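Bifunctional GH43-CE protein (Bacteroides eggerthii, PDB 6MLY) probably hydrolyses xylan-derived chains as a family 43 beta-xylosidase and carries a second, carbohydrate esterase domain on the same polypeptide. Local coordinates at residues Gly472-Met477 against Trp519-Tyr524. Residues are numbered along the deposited sequence; the frame is centred on the assembly and turned at random.
Sequences GNVLKM and WEDICY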
loop_
_atom_site.group_PDB
_atom_site.type_symbol
_atom_site.label_atom_id
_atom_site.label_comp_id
_atom_site.label_asym_id
_atom_site.label_seq_id
_atom_site.Cartn_x
_atom_site.Cartn_y
_atom_site.Cartn_z
ATOM N N GLY A 472 -6.232 -9.361 -5.088
ATOM C CA GLY A 472 -6.863 -8.641 -3.992
ATOM C C GLY A 472 -6.994 -7.154 -4.290
ATOM O O GLY A 472 -6.710 -6.697 -5.429
ATOM N N ASN A 473 -7.420 -6.401 -3.254
ATOM C CA ASN A 473 -7.610 -4.947 -3.352
ATOM C C ASN A 473 -6.272 -4.236 -3.090
ATOM O O ASN A 473 -5.224 -4.880 -2.913
ATOM C CB ASN A 473 -8.727 -4.454 -2.421
ATOM C CG ASN A 473 -8.469 -4.709 -0.950
ATOM O OD1 ASN A 473 -7.370 -5.094 -0.561
ATOM N ND2 ASN A 473 -9.480 -4.506 -0.120
ATOM N N VAL A 474 -6.325 -2.900 -3.113
ATOM C CA VAL A 474 -5.219 -2.028 -2.716
ATOM C C VAL A 474 -5.268 -1.852 -1.194
ATOM O O VAL A 474 -6.348 -1.784 -0.601
ATOM C CB VAL A 474 -5.285 -0.665 -3.437
ATOM C CG1 VAL A 474 -6.443 0.197 -2.951
ATOM C CG2 VAL A 474 -3.983 0.105 -3.322
ATOM N N LEU A 475 -4.082 -1.775 -0.579
ATOM C CA LEU A 475 -3.936 -1.474 0.843
ATOM C C LEU A 475 -3.716 0.032 1.018
ATOM O O LEU A 475 -2.606 0.525 0.786
ATOM C CB LEU A 475 -2.753 -2.269 1.407
ATOM C CG LEU A 475 -2.452 -2.030 2.886
ATOM C CD1 LEU A 475 -3.533 -2.651 3.756
ATOM C CD2 LEU A 475 -1.079 -2.567 3.263
ATOM N N LYS A 476 -4.769 0.751 1.426
ATOM C CA LYS A 476 -4.660 2.177 1.764
ATOM C C LYS A 476 -3.886 2.321 3.081
ATOM O O LYS A 476 -4.482 2.372 4.157
ATOM C CB LYS A 476 -6.039 2.842 1.865
ATOM C CG LYS A 476 -6.794 2.991 0.551
ATOM C CD LYS A 476 -5.977 3.615 -0.562
ATOM C CE LYS A 476 -6.818 4.050 -1.745
ATOM N NZ LYS A 476 -7.620 5.261 -1.451
ATOM N N MET A 477 -2.555 2.378 2.965
ATOM C CA MET A 477 -1.653 2.493 4.103
ATOM C C MET A 477 -1.985 3.771 4.887
ATOM O O MET A 477 -2.175 4.829 4.287
ATOM C CB MET A 477 -0.193 2.556 3.633
ATOM C CG MET A 477 0.325 1.250 3.058
ATOM S SD MET A 477 1.809 1.489 2.006
ATOM C CE MET A 477 2.726 -0.005 2.479
ATOM N N TRP A 519 -3.112 1.242 -10.825
ATOM C CA TRP A 519 -3.553 2.352 -9.999
ATOM C C TRP A 519 -4.975 2.047 -9.535
ATOM O O TRP A 519 -5.866 1.919 -10.364
ATOM C CB TRP A 519 -3.524 3.678 -10.767
ATOM C CG TRP A 519 -2.221 4.029 -11.411
ATOM C CD1 TRP A 519 -1.292 4.910 -10.944
ATOM C CD2 TRP A 519 -1.722 3.549 -12.672
ATOM N NE1 TRP A 519 -0.240 4.998 -11.815
ATOM C CE2 TRP A 519 -0.476 4.178 -12.887
ATOM C CE3 TRP A 519 -2.200 2.653 -13.637
ATOM C CZ2 TRP A 519 0.299 3.930 -14.020
ATOM C CZ3 TRP A 519 -1.436 2.411 -14.759
ATOM C CH2 TRP A 519 -0.204 3.043 -14.945
ATOM N N GLU A 520 -5.179 1.923 -8.223
ATOM C CA GLU A 520 -6.513 1.683 -7.686
ATOM C C GLU A 520 -7.001 2.939 -6.956
ATOM O O GLU A 520 -6.220 3.842 -6.677
ATOM C CB GLU A 520 -6.513 0.455 -6.776
ATOM C CG GLU A 520 -6.243 -0.840 -7.522
ATOM C CD GLU A 520 -6.396 -2.111 -6.690
ATOM O OE1 GLU A 520 -7.293 -2.144 -5.818
ATOM O OE2 GLU A 520 -5.606 -3.062 -6.910
ATOM N N ASP A 521 -8.308 2.969 -6.673
ATOM C CA ASP A 521 -8.989 4.071 -5.990
ATOM C C ASP A 521 -8.516 5.420 -6.552
ATOM O O ASP A 521 -8.076 6.289 -5.803
ATOM C CB ASP A 521 -8.797 3.973 -4.473
ATOM C CG ASP A 521 -9.704 2.951 -3.805
ATOM O OD1 ASP A 521 -10.912 2.961 -4.101
ATOM O OD2 ASP A 521 -9.197 2.160 -2.984
ATOM N N ILE A 522 -8.614 5.574 -7.876
ATOM C CA ILE A 522 -8.414 6.851 -8.558
ATOM C C ILE A 522 -9.785 7.529 -8.667
ATOM O O ILE A 522 -10.768 6.875 -9.001
ATOM C CB ILE A 522 -7.765 6.650 -9.945
ATOM C CG1 ILE A 522 -6.350 6.068 -9.848
ATOM C CG2 ILE A 522 -7.788 7.940 -10.755
ATOM C CD1 ILE A 522 -5.272 7.086 -9.544
ATOM N N CYS A 523 -9.834 8.835 -8.382
ATOM C CA CYS A 523 -11.058 9.638 -8.479
ATOM C C CYS A 523 -11.199 10.167 -9.914
ATOM O O CYS A 523 -10.309 10.852 -10.413
ATOM C CB CYS A 523 -11.036 10.799 -7.489
ATOM S SG CYS A 523 -10.137 10.445 -5.954
ATOM N N TYR A 524 -12.312 9.836 -10.579
ATOM C CA TYR A 524 -12.533 10.262 -11.975
ATOM C C TYR A 524 -13.364 11.553 -12.015
ATOM O O TYR A 524 -13.365 12.253 -13.029
ATOM C CB TYR A 524 -13.124 9.128 -12.819
ATOM C CG TYR A 524 -14.442 8.564 -12.356
ATOM C CD1 TYR A 524 -15.633 9.227 -12.602
ATOM C CD2 TYR A 524 -14.506 7.338 -11.713
ATOM C CE1 TYR A 524 -16.850 8.703 -12.198
ATOM C CE2 TYR A 524 -15.716 6.795 -11.311
ATOM C CZ TYR A 524 -16.894 7.479 -11.554
ATOM O OH TYR A 524 -18.086 6.946 -11.152
#
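Glu-520 lies against Val-474, the two side chains sliding past each other in opposite directions. Its CB starts the contact, 3.7 Å from CB of Val-474 and about as far from CG1. CG stands a little farther off, 4.2 Å from the valine CB, and beyond it the chain is extended (chi2 -173°), placing CD beside the valine, near its amide N. There the carboxylate lies beside the main chain: OE1 comes within 3.0 Å of the amide N of Val-474, also touches its CB and lies near the Asn-473 carbonyl carbon, while OE2 stands farther from the strand and forms a salt bridge with Arg-518. An alanine here would probably leave Arg-518 without this carboxylate and open a gap beside the Val-474 amide.

Next along the chain, Asp-521 meets both Val-474 and Lys-476. Its OD2 sits 3.4 Å from Val-474 CG1 and 3.3 Å from Lys-476 CE. That CE also lies 3.4 Å from CB of Asp-521; the lysine chain bends at chi2, which places CD, and at chi4 (73°), which places NZ, and NZ makes only a long salt bridge, 3.8 Å to OD2. The other carboxylate oxygen, OD1, pairs with Lys-563, so the aspartate probably feels positive charge from two lysines.

Val-474 and Lys-476 belong to strand 469-476, outermost in its antiparallel sheet, whereas 518-523 pairs with 533-537 in the probable esterase domain. This small contact of mixed apolar and charged groups thus joins the edge of the concanavalin A-like beta-sandwich to the opening strand, broken at Asp-521, of a probable alpha/beta-hydrolase fold.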